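Long-range contacts in PHOX (Pseudomonas fluorescens, PDB 4A9V), which acts as an alkaline phosphatase, a beta-propeller enzyme that catalyses phosphotransfer chemistry with a complex iron-calcium cofactor: residues Glu90-Arg95 / Leu114-Val119; Ala59-Phe64 / Arg142-Ser147; Arg382-Glu387 / Gly417-Glu422; Asp292-Phe297 / Asn405-Glu410. All coordinates share one frame; numbering follows the deposited sequence. Where two conformers were deposited one is given.

How the interactions relate
From the N terminus, residues 59-64 open interaction 2, which closes only at 142-147. Interaction 1 (90-95 with 114-119) opens and closes within that span. The two touch, and both tie helices and turns to the four-stranded sheet that runs from strand 68-76 to strand 130-144. Later in the chain, 292-297 opens interaction 4 and 382-387 opens interaction 3. Interaction 4 then closes at 405-410 and interaction 3 at 417-422, so these two cross. They also touch, and both join the long loop before strand 428-434 to metal-bearing segments. Interactions 1, 3 and 4 each bring an acidic residue to the mu-oxo-diiron group. Interaction 2 lies away from it.

Interaction 1 (Glu90-Arg95 / Leu114-Val119); sequences EYTNYR and LACEGV. With FEO (mu-oxo-diiron), chain S.
The Tyr91 ring takes Glu90 CB at its edge, in the ring plane. Neither face of the ring meets 114-119; Tyr91 touches that segment through its backbone and CB. A second flat group, the Glu117 carboxylate, lies against the backbone at Glu90 and Tyr91. Its OE2 approaches Tyr91 CA at 3.4 Å. Its OE1 faces Glu90 O at 3.3 Å, and since both are acceptors they do not bond. Glu117 OE1 is instead held by the backbone N of Gln177. A water bonded to Tyr94 OH donates a weak, long bond to Glu117 OE2.

Beside this, Thr92 points toward Cys116. Thr92 CB and Cys116 CB are 3.9 Å apart, and Leu97 packs against both residues. Thr92 OG1, anti to the backbone N (chi1 -174°), has Asp66 as its hydrogen-bond partner.

The contact sits at one end of a beta-propeller sheet. Strand 82-89 has just ended and strand 118-127 begins, with Gly118 bonded to Asn89 through the backbone. Glu90 CB points away from 114-119; CG is anti to the backbone N and the chain beyond is extended, reaching the iron. Its OE2 binds FE1 of the mu-oxo-diiron group at 2.0 Å, where Cys179, Glu194 and two waters are also ligands. Glu117 thus packs on the backbone of an iron ligand and does not touch its carboxylate. The closeness of the buried Glu117 OE1 to Glu90 O is likely to be unfavourable. The Gln177 N-H would offset part of this, and the Glu117 pKa may be raised.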
# COMPACT_ATOMS: atom_id res chain seq x y z
N GLU A 90 4.27 -7.50 3.46
CA GLU A 90 5.00 -6.25 3.69
C GLU A 90 6.22 -6.42 4.59
O GLU A 90 7.27 -5.84 4.33
CB GLU A 90 4.07 -5.18 4.25
CG GLU A 90 4.72 -3.80 4.25
CD GLU A 90 3.86 -2.72 4.87
OE1 GLU A 90 3.27 -2.98 5.94
OE2 GLU A 90 3.85 -1.59 4.32
N TYR A 91 6.07 -7.13 5.70
CA TYR A 91 7.15 -7.26 6.67
C TYR A 91 6.84 -8.45 7.56
O TYR A 91 5.95 -9.24 7.23
CB TYR A 91 7.38 -5.95 7.46
CG TYR A 91 6.29 -5.56 8.43
CD1 TYR A 91 5.09 -5.01 7.99
CD2 TYR A 91 6.51 -5.63 9.80
CE1 TYR A 91 4.14 -4.56 8.88
CE2 TYR A 91 5.55 -5.19 10.70
CZ TYR A 91 4.37 -4.64 10.24
OH TYR A 91 3.40 -4.22 11.11
N THR A 92 7.62 -8.64 8.61
CA THR A 92 7.42 -9.80 9.46
C THR A 92 7.51 -9.41 10.93
O THR A 92 7.97 -8.33 11.27
CB THR A 92 8.38 -10.96 9.10
OG1 THR A 92 8.05 -12.13 9.86
CG2 THR A 92 9.83 -10.58 9.37
N ASN A 93 7.02 -10.30 11.78
CA ASN A 93 6.89 -10.04 13.20
C ASN A 93 7.84 -10.97 13.95
O ASN A 93 7.58 -12.18 14.04
CB ASN A 93 5.46 -10.34 13.62
CG ASN A 93 4.45 -9.67 12.70
OD1 ASN A 93 4.43 -8.45 12.56
ND2 ASN A 93 3.63 -10.47 12.02
N TYR A 94 9.01 -10.47 14.33
CA TYR A 94 10.05 -11.33 14.88
C TYR A 94 9.56 -12.13 16.10
O TYR A 94 10.03 -13.24 16.33
CB TYR A 94 11.29 -10.52 15.26
CG TYR A 94 12.03 -9.89 14.09
CD1 TYR A 94 11.92 -10.38 12.80
CD2 TYR A 94 12.91 -8.83 14.30
CE1 TYR A 94 12.67 -9.86 11.76
CE2 TYR A 94 13.67 -8.31 13.27
CZ TYR A 94 13.59 -8.86 12.01
OH TYR A 94 14.31 -8.36 10.96
N ARG A 95 8.64 -11.57 16.88
CA ARG A 95 8.14 -12.30 18.04
C ARG A 95 7.48 -13.62 17.68
O ARG A 95 7.43 -14.53 18.51
CB ARG A 95 7.19 -11.43 18.89
CG ARG A 95 5.82 -11.20 18.30
CD ARG A 95 5.01 -10.22 19.13
NE ARG A 95 4.77 -10.73 20.48
CZ ARG A 95 4.80 -9.98 21.58
NH1 ARG A 95 4.94 -8.67 21.49
NH2 ARG A 95 4.51 -10.53 22.75
N LEU A 114 13.62 -12.19 4.91
CA LEU A 114 13.46 -11.76 3.53
C LEU A 114 12.46 -12.65 2.78
O LEU A 114 11.71 -12.17 1.93
CB LEU A 114 14.82 -11.78 2.83
CG LEU A 114 15.68 -10.55 3.10
CD1 LEU A 114 17.15 -10.85 2.90
CD2 LEU A 114 15.26 -9.38 2.22
N ALA A 115 12.41 -13.93 3.15
CA ALA A 115 11.49 -14.88 2.55
C ALA A 115 10.03 -14.53 2.85
O ALA A 115 9.13 -14.92 2.10
CB ALA A 115 11.80 -16.28 3.04
N CYS A 116 9.80 -13.89 3.99
CA CYS A 116 8.45 -13.50 4.39
C CYS A 116 7.86 -12.39 3.56
O CYS A 116 6.66 -12.14 3.66
CB CYS A 116 8.46 -13.03 5.84
SG CYS A 116 8.64 -14.31 7.09
N GLU A 117 8.71 -11.59 2.92
CA GLU A 117 8.29 -10.36 2.27
C GLU A 117 8.26 -10.55 0.76
O GLU A 117 8.85 -11.49 0.24
CB GLU A 117 9.23 -9.21 2.65
CG GLU A 117 9.35 -9.07 4.16
CD GLU A 117 10.10 -7.86 4.65
OE1 GLU A 117 10.40 -6.93 3.88
OE2 GLU A 117 10.44 -7.86 5.86
N GLY A 118 7.55 -9.66 0.08
CA GLY A 118 7.44 -9.72 -1.37
C GLY A 118 6.00 -9.84 -1.79
O GLY A 118 5.15 -9.05 -1.35
N VAL A 119 5.72 -10.81 -2.65
CA VAL A 119 4.39 -11.05 -3.17
C VAL A 119 4.11 -12.55 -3.13
O VAL A 119 5.01 -13.38 -3.34
CB VAL A 119 4.24 -10.49 -4.61
CG1 VAL A 119 2.89 -10.84 -5.21
CG2 VAL A 119 4.44 -8.98 -4.60
FE1 FEO S . 2.70 0.10 4.32
FE2 FEO S . 1.92 3.49 4.41
O FEO S . 1.61 1.64 4.86
O HOH W 1 12.03 -7.60 8.95
O HOH W 2 0.97 -1.02 4.97
O HOH W 3 3.29 0.30 6.51

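Interaction 2 (Ala59-Phe64 / Arg142-Ser147)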
# COMPACT_ATOMS: atom_id res chain seq x y z
N ALA A 59 11.65 -23.20 3.59
CA ALA A 59 10.22 -23.43 3.66
C ALA A 59 9.43 -22.14 3.48
O ALA A 59 8.44 -22.10 2.77
CB ALA A 59 9.84 -24.10 4.97
N GLN A 60 9.88 -21.06 4.12
CA GLN A 60 9.16 -19.81 4.03
C GLN A 60 9.17 -19.26 2.60
O GLN A 60 8.20 -18.62 2.19
CB GLN A 60 9.72 -18.78 5.02
CG GLN A 60 8.99 -17.44 5.01
CD GLN A 60 7.54 -17.54 5.44
OE1 GLN A 60 7.23 -17.65 6.62
NE2 GLN A 60 6.64 -17.50 4.48
N GLU A 61 10.20 -19.60 1.83
CA GLU A 61 10.27 -19.20 0.43
C GLU A 61 9.22 -19.88 -0.45
O GLU A 61 9.00 -19.43 -1.58
CB GLU A 61 11.67 -19.45 -0.14
CG GLU A 61 12.71 -18.50 0.45
CD GLU A 61 14.15 -18.80 0.08
OE1 GLU A 61 14.44 -19.90 -0.43
OE2 GLU A 61 15.03 -18.02 0.48
N VAL A 62 8.56 -20.92 0.06
CA VAL A 62 7.49 -21.61 -0.66
C VAL A 62 6.18 -21.62 0.12
O VAL A 62 5.27 -22.39 -0.17
CB VAL A 62 7.88 -23.05 -1.07
CG1 VAL A 62 9.02 -23.02 -2.08
CG2 VAL A 62 8.25 -23.90 0.14
N GLN A 63 6.07 -20.70 1.08
CA GLN A 63 4.86 -20.52 1.89
C GLN A 63 4.36 -19.09 1.72
O GLN A 63 5.13 -18.17 1.48
CB GLN A 63 5.16 -20.78 3.37
CG GLN A 63 5.42 -22.24 3.69
CD GLN A 63 6.11 -22.45 5.02
OE1 GLN A 63 6.82 -21.57 5.53
NE2 GLN A 63 5.99 -23.66 5.55
N PHE A 64 3.05 -18.93 1.85
CA PHE A 64 2.44 -17.60 1.88
C PHE A 64 3.23 -16.72 2.85
O PHE A 64 3.56 -17.13 3.97
CB PHE A 64 0.98 -17.72 2.32
CG PHE A 64 0.16 -16.49 2.03
CD1 PHE A 64 -0.22 -16.19 0.73
CD2 PHE A 64 -0.27 -15.68 3.06
CE1 PHE A 64 -1.02 -15.10 0.47
CE2 PHE A 64 -1.07 -14.58 2.81
CZ PHE A 64 -1.44 -14.28 1.51
N ARG A 142 5.87 -17.59 -4.97
CA ARG A 142 6.46 -16.56 -4.12
C ARG A 142 7.48 -15.75 -4.90
O ARG A 142 8.40 -16.31 -5.50
CB ARG A 142 7.11 -17.16 -2.88
CG ARG A 142 6.15 -17.66 -1.82
CD ARG A 142 5.14 -16.61 -1.36
NE ARG A 142 5.72 -15.29 -1.13
CZ ARG A 142 6.61 -15.03 -0.18
NH1 ARG A 142 6.85 -15.91 0.78
NH2 ARG A 142 7.27 -13.88 -0.18
N ILE A 143 7.36 -14.44 -4.80
CA ILE A 143 8.42 -13.51 -5.11
C ILE A 143 8.83 -12.90 -3.78
O ILE A 143 7.97 -12.49 -3.01
CB ILE A 143 7.93 -12.43 -6.10
CG1 ILE A 143 7.48 -13.10 -7.40
CG2 ILE A 143 9.01 -11.41 -6.36
CD1 ILE A 143 6.47 -12.32 -8.21
N HIS A 144 10.09 -13.04 -3.42
CA HIS A 144 10.51 -12.65 -2.08
C HIS A 144 11.72 -11.75 -2.10
O HIS A 144 12.18 -11.31 -3.16
CB HIS A 144 10.73 -13.88 -1.21
CG HIS A 144 11.71 -14.86 -1.78
ND1 HIS A 144 13.02 -14.58 -1.91
CD2 HIS A 144 11.53 -16.14 -2.29
CE1 HIS A 144 13.65 -15.62 -2.47
NE2 HIS A 144 12.74 -16.59 -2.69
N GLY A 145 12.23 -11.45 -0.91
CA GLY A 145 13.27 -10.45 -0.77
C GLY A 145 14.63 -10.83 -1.33
O GLY A 145 15.51 -9.97 -1.42
N ASN A 146 14.79 -12.08 -1.75
CA ASN A 146 16.00 -12.52 -2.45
C ASN A 146 15.76 -12.96 -3.90
O ASN A 146 16.69 -13.43 -4.55
CB ASN A 146 16.70 -13.64 -1.67
CG ASN A 146 17.57 -13.11 -0.54
OD1 ASN A 146 18.43 -12.25 -0.76
ND2 ASN A 146 17.40 -13.67 0.65
N SER A 147 14.56 -12.76 -4.44
CA SER A 147 14.26 -13.23 -5.80
C SER A 147 15.01 -12.41 -6.85
O SER A 147 15.12 -11.19 -6.72
CB SER A 147 12.76 -13.15 -6.07
OG SER A 147 12.02 -14.02 -5.24
O HOH W 4 15.05 -15.27 1.22
O HOH W 5 13.59 -19.19 -3.68
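Arg142 lies on strand 130-144, an edge strand of a four-stranded antiparallel sheet in the beta-propeller, and reaches across to the turn after helix 57-60. Its CB sits 3.2 Å from Glu61 O. CG is near both Glu61 O and Gln63 O, and CD comes within 3.2 Å of Gln63 O. Bends at chi2 and chi3 fold the chain so that the guanidinium presents its edge to the turn. NE bonds Val119 O on the neighbouring strand. NH1 donates to Gln63 O at 2.9 Å, nearly along the C=O axis (C=O...N angle 176°) and close to the guanidinium plane. NH1 also bonds Ala115 O. NH2 donates to Ile143 O of its own strand at 3.2 Å, from above that carbonyl plane. Three backbone carbonyls from separate parts of the fold, besides that of Ile143, thus converge on one buried cation.

Glu61 makes the second half of the contact. Its carboxylate stacks nearly parallel to the His144 ring, and Arg111 forms a salt bridge with Glu61 OE1. Glu61 CG makes a CH-pi contact 4.0 Å from the ring centroid. On the opposite face, Ser147 OG stands 3.4 Å above the ring centre.

Interaction 3 (Arg382-Glu387 / Gly417-Glu422); sequences RMDRPE and GPNPRE. With CA (calcium ion), chain R; CA (calcium ion), chain Q; FEO (mu-oxo-diiron), chain S.
Glu387 OE2 is gripped by three metal ions: FE2 of the mu-oxo-diiron group at 2.2 Å and both calcium ions. Glu387 OE1 adds a second bond to one of these calciums, at 2.5 Å. Asp292, Glu273 and Glu194 also bind FE2. Glu387 itself does not touch 417-422; that contact is made by Met383 and Asp384, a few residues earlier.

Asn419 carries the other side. Its OD1 accepts from Asp384 N at 3.0 Å, the donor standing above the amide carbonyl plane. Its ND2 points almost straight at Met383 SD, a weak bond of 3.6 Å with an N-H...S angle of 172°. The Asp384 and Asn419 side chains slide past each other in opposite directions. This sets the carboxylate beside OD1, acceptor against acceptor, and a salt bridge from Arg408 to Asp384 OD1 would offset the repulsion. Asp384 is the centre of an inverse gamma turn, just before strand 386-391 starts at the edge of its propeller sheet. An alanine in place of Asn419 would lose the hydrogen bond from Asp384 N and the weak one to Met383 SD, and would probably loosen the turn at Asp384. Met383, bent at chi2 and chi3, brings CE to Pro418 CG at 3.8 Å, and Leu430 packs against both residues. A water accepts from the backbone N of Arg421 and donates to Asp384 OD2 at 2.7 Å.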
# COMPACT_ATOMS: atom_id res chain seq x y z
N ARG A 382 3.91 19.66 0.78
CA ARG A 382 4.13 18.63 1.79
C ARG A 382 2.81 18.18 2.40
O ARG A 382 1.98 19.00 2.78
CB ARG A 382 5.04 19.20 2.88
CG ARG A 382 6.41 19.61 2.35
CD ARG A 382 7.33 20.05 3.48
NE ARG A 382 7.78 18.89 4.25
CZ ARG A 382 8.65 18.96 5.24
NH1 ARG A 382 8.97 20.15 5.74
NH2 ARG A 382 9.15 17.86 5.79
N MET A 383 2.60 16.86 2.46
CA MET A 383 1.30 16.28 2.79
C MET A 383 1.34 15.47 4.09
O MET A 383 2.38 14.95 4.49
CB MET A 383 0.81 15.39 1.65
CG MET A 383 0.71 16.10 0.30
SD MET A 383 -0.39 17.53 0.27
CE MET A 383 -1.99 16.73 0.35
N ASP A 384 0.15 15.28 4.66
CA ASP A 384 -0.03 14.46 5.87
C ASP A 384 -0.09 12.96 5.53
O ASP A 384 -1.14 12.33 5.63
CB ASP A 384 -1.32 14.85 6.60
CG ASP A 384 -1.28 16.22 7.26
OD1 ASP A 384 -0.21 16.86 7.30
OD2 ASP A 384 -2.36 16.60 7.80
N ARG A 385 1.06 12.38 5.20
CA ARG A 385 1.20 10.94 4.98
C ARG A 385 0.19 10.38 3.99
O ARG A 385 -0.71 9.61 4.35
CB ARG A 385 1.12 10.17 6.30
CG ARG A 385 2.25 10.46 7.25
CD ARG A 385 2.20 9.52 8.43
NE ARG A 385 2.35 8.15 7.99
CZ ARG A 385 1.89 7.09 8.64
NH1 ARG A 385 1.52 7.23 9.91
NH2 ARG A 385 1.95 5.89 8.09
N PRO A 386 0.39 10.67 2.70
CA PRO A 386 -0.40 10.01 1.68
C PRO A 386 -0.25 8.50 1.73
O PRO A 386 0.87 7.99 1.71
CB PRO A 386 0.18 10.56 0.37
CG PRO A 386 0.96 11.77 0.74
CD PRO A 386 1.44 11.54 2.14
N GLU A 387 -1.37 7.80 1.81
CA GLU A 387 -1.36 6.36 1.66
C GLU A 387 -2.12 5.99 0.39
O GLU A 387 -1.69 6.38 -0.69
CB GLU A 387 -1.78 5.65 2.95
CG GLU A 387 -0.71 5.81 4.03
CD GLU A 387 -0.82 4.83 5.18
OE1 GLU A 387 -1.66 5.08 6.07
OE2 GLU A 387 -0.06 3.83 5.23
N GLY A 417 -4.99 24.42 3.59
CA GLY A 417 -5.43 23.64 2.44
C GLY A 417 -5.89 22.26 2.84
O GLY A 417 -6.69 22.11 3.77
N PRO A 418 -5.35 21.22 2.19
CA PRO A 418 -5.80 19.86 2.47
C PRO A 418 -5.18 19.25 3.72
O PRO A 418 -5.44 18.07 4.01
CB PRO A 418 -5.38 19.11 1.21
CG PRO A 418 -4.16 19.83 0.74
CD PRO A 418 -4.45 21.28 1.02
N ASN A 419 -4.38 20.04 4.45
CA ASN A 419 -3.76 19.63 5.72
C ASN A 419 -4.14 20.65 6.81
O ASN A 419 -3.32 21.48 7.21
CB ASN A 419 -2.24 19.50 5.57
CG ASN A 419 -1.84 18.61 4.40
OD1 ASN A 419 -1.94 17.38 4.48
ND2 ASN A 419 -1.35 19.22 3.32
N PRO A 420 -5.41 20.62 7.26
CA PRO A 420 -5.99 21.78 7.96
C PRO A 420 -5.78 21.83 9.48
O PRO A 420 -6.27 22.76 10.11
CB PRO A 420 -7.48 21.63 7.65
CG PRO A 420 -7.68 20.16 7.54
CD PRO A 420 -6.45 19.69 6.80
N ARG A 421 -5.09 20.85 10.06
CA ARG A 421 -4.94 20.77 11.52
C ARG A 421 -3.50 20.52 11.91
O ARG A 421 -2.88 19.54 11.48
CB ARG A 421 -5.81 19.65 12.10
CG ARG A 421 -7.30 19.88 11.94
CD ARG A 421 -8.14 18.74 12.49
NE ARG A 421 -7.87 17.49 11.80
CZ ARG A 421 -8.53 16.36 12.00
NH1 ARG A 421 -9.55 16.32 12.85
NH2 ARG A 421 -8.19 15.27 11.33
N GLU A 422 -3.01 21.29 12.88
CA GLU A 422 -1.74 20.98 13.52
C GLU A 422 -1.86 19.66 14.27
O GLU A 422 -2.94 19.28 14.71
CB GLU A 422 -1.36 22.09 14.50
CG GLU A 422 -2.25 22.11 15.73
CD GLU A 422 -1.77 23.04 16.83
OE1 GLU A 422 -0.74 23.71 16.66
OE2 GLU A 422 -2.51 23.16 17.84
CA CA R . -0.75 3.29 7.63
CA CA Q . -0.79 1.18 4.63
FE1 FEO S . 2.70 0.10 4.32
FE2 FEO S . 1.92 3.49 4.41
O FEO S . 1.61 1.64 4.86
O HOH W 6 -3.74 18.42 9.16
O HOH W 7 1.55 2.83 8.10
O HOH W 2 0.97 -1.02 4.97
O HOH W 8 -0.98 -0.54 2.81
O HOH W 9 -2.39 -0.55 5.42
O HOH W 10 0.04 0.89 7.11

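Interaction 4 (Asp292-Phe297 / Asn405-Glu410). With FEO (mu-oxo-diiron), chain S.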
# COMPACT_ATOMS: atom_id res chain seq x y z
N ASP A 292 4.40 7.64 1.45
CA ASP A 292 3.92 7.66 2.83
C ASP A 292 5.04 8.01 3.80
O ASP A 292 5.70 7.14 4.37
CB ASP A 292 3.25 6.35 3.22
CG ASP A 292 2.78 6.36 4.65
OD1 ASP A 292 2.82 7.43 5.29
OD2 ASP A 292 2.36 5.29 5.15
N GLU A 293 5.19 9.30 4.03
CA GLU A 293 6.00 9.81 5.12
C GLU A 293 5.48 11.20 5.45
O GLU A 293 4.91 11.87 4.59
CB GLU A 293 7.48 9.84 4.70
CG GLU A 293 8.42 10.21 5.83
CD GLU A 293 9.88 9.95 5.51
OE1 GLU A 293 10.21 9.02 4.74
OE2 GLU A 293 10.73 10.68 6.07
N ARG A 294 5.59 11.60 6.71
CA ARG A 294 5.11 12.91 7.13
C ARG A 294 5.78 13.98 6.28
O ARG A 294 7.00 14.05 6.22
CB ARG A 294 5.40 13.17 8.60
CG ARG A 294 4.61 12.30 9.55
CD ARG A 294 4.96 12.62 11.00
NE ARG A 294 6.03 11.78 11.50
CZ ARG A 294 5.83 10.60 12.07
NH1 ARG A 294 4.60 10.15 12.25
NH2 ARG A 294 6.86 9.79 12.27
N GLY A 295 4.99 14.83 5.64
CA GLY A 295 5.52 15.94 4.88
C GLY A 295 6.04 15.61 3.49
O GLY A 295 6.67 16.46 2.87
N GLU A 296 5.73 14.42 2.98
CA GLU A 296 6.11 14.06 1.61
C GLU A 296 4.91 14.19 0.66
O GLU A 296 3.91 14.84 0.99
CB GLU A 296 6.75 12.67 1.57
CG GLU A 296 8.10 12.60 2.28
CD GLU A 296 9.25 13.34 1.58
OE1 GLU A 296 9.11 13.83 0.44
OE2 GLU A 296 10.34 13.35 2.18
N PHE A 297 5.08 13.75 -0.59
CA PHE A 297 4.28 14.25 -1.69
C PHE A 297 3.38 13.20 -2.35
O PHE A 297 3.49 11.99 -2.10
CB PHE A 297 5.19 14.87 -2.75
CG PHE A 297 6.19 15.86 -2.20
CD1 PHE A 297 5.77 16.89 -1.37
CD2 PHE A 297 7.53 15.79 -2.55
CE1 PHE A 297 6.67 17.84 -0.93
CE2 PHE A 297 8.44 16.72 -2.07
CZ PHE A 297 8.01 17.73 -1.24
N ASN A 405 -0.62 13.19 10.72
CA ASN A 405 0.68 13.85 10.73
C ASN A 405 0.85 14.65 12.00
O ASN A 405 0.47 15.82 12.09
CB ASN A 405 0.84 14.77 9.52
CG ASN A 405 2.21 15.42 9.46
OD1 ASN A 405 3.07 15.15 10.29
ND2 ASN A 405 2.45 16.19 8.41
N ALA A 406 1.46 14.01 12.98
CA ALA A 406 1.68 14.62 14.28
C ALA A 406 2.57 15.86 14.19
O ALA A 406 2.58 16.68 15.11
CB ALA A 406 2.29 13.60 15.23
N LYS A 407 3.31 16.00 13.09
CA LYS A 407 4.23 17.12 12.96
C LYS A 407 3.66 18.29 12.16
O LYS A 407 4.30 19.32 12.02
CB LYS A 407 5.55 16.68 12.34
CG LYS A 407 6.35 15.68 13.17
CD LYS A 407 7.54 15.17 12.37
CE LYS A 407 8.61 14.55 13.26
NZ LYS A 407 9.92 14.46 12.56
N ARG A 408 2.43 18.16 11.67
CA ARG A 408 1.80 19.29 10.99
C ARG A 408 1.76 20.51 11.91
O ARG A 408 1.42 20.40 13.09
CB ARG A 408 0.40 18.93 10.51
CG ARG A 408 -0.35 20.04 9.78
CD ARG A 408 0.35 20.55 8.53
NE ARG A 408 0.61 19.49 7.57
CZ ARG A 408 1.16 19.67 6.37
NH1 ARG A 408 1.61 20.86 6.01
NH2 ARG A 408 1.32 18.64 5.56
N GLY A 409 2.18 21.66 11.38
CA GLY A 409 2.29 22.87 12.18
C GLY A 409 3.72 23.22 12.56
O GLY A 409 4.00 24.36 12.91
N GLU A 410 4.61 22.24 12.58
CA GLU A 410 6.01 22.52 12.84
C GLU A 410 6.58 23.32 11.67
O GLU A 410 6.02 23.34 10.58
CB GLU A 410 6.79 21.21 13.07
CG GLU A 410 6.34 20.49 14.33
CD GLU A 410 7.08 19.19 14.58
OE1 GLU A 410 8.18 18.99 14.01
OE2 GLU A 410 6.64 18.44 15.48
FE1 FEO S . 2.70 0.10 4.32
FE2 FEO S . 1.92 3.49 4.41
O FEO S . 1.61 1.64 4.86
O HOH W 11 1.69 11.18 12.51
O HOH W 12 8.75 12.27 10.32
O HOH W 2 0.97 -1.02 4.97
O HOH W 3 3.29 0.30 6.51
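Arg294 runs obliquely across Asn405 and at about a right angle across Lys407. Its guanidinium plane is turned 39° from the Asn405 amide. The aliphatic part of Arg294 does the touching: CB, CG and CD all pack against Asn405 OD1, with CD nearest at 3.2 Å. A bend at chi3 (-92°) then swings the guanidinium off this line. There NE comes 3.8 Å from Lys407 CD, an approach oblique to the guanidinium. The extended Lys407 chain carries NZ past it, so two like charges stay close, with NE and NZ 4.8 Å apart. One water bonds Arg294 NE and, weakly, Lys407 NZ, and would partly screen them. Another water lies at the guanidinium edge and takes both Arg294 NH1 and the backbone N of Ala406.

Each segment is built on turns. Residues 293-296 form a type II turn, with Gly295 at positive phi, leading into propeller strand 296-303. Residues 405-408 form a type I turn, and Asn405 OD1 closes an Asx turn by accepting from Lys407 N at 2.9 Å. Asn405 ND2 bonds Gln413. A leucine in place of Asn405 would lose the Asx-turn bond and the link to Gln413, and would probably disturb the loop against which Arg294 lies. Two residues before Arg294, Asp292 binds the mu-oxo-diiron group. Its CG is anti to the backbone N, and OD2 reaches FE2 at 2.0 Å. Its OD1 forms a salt bridge with Arg385 NE.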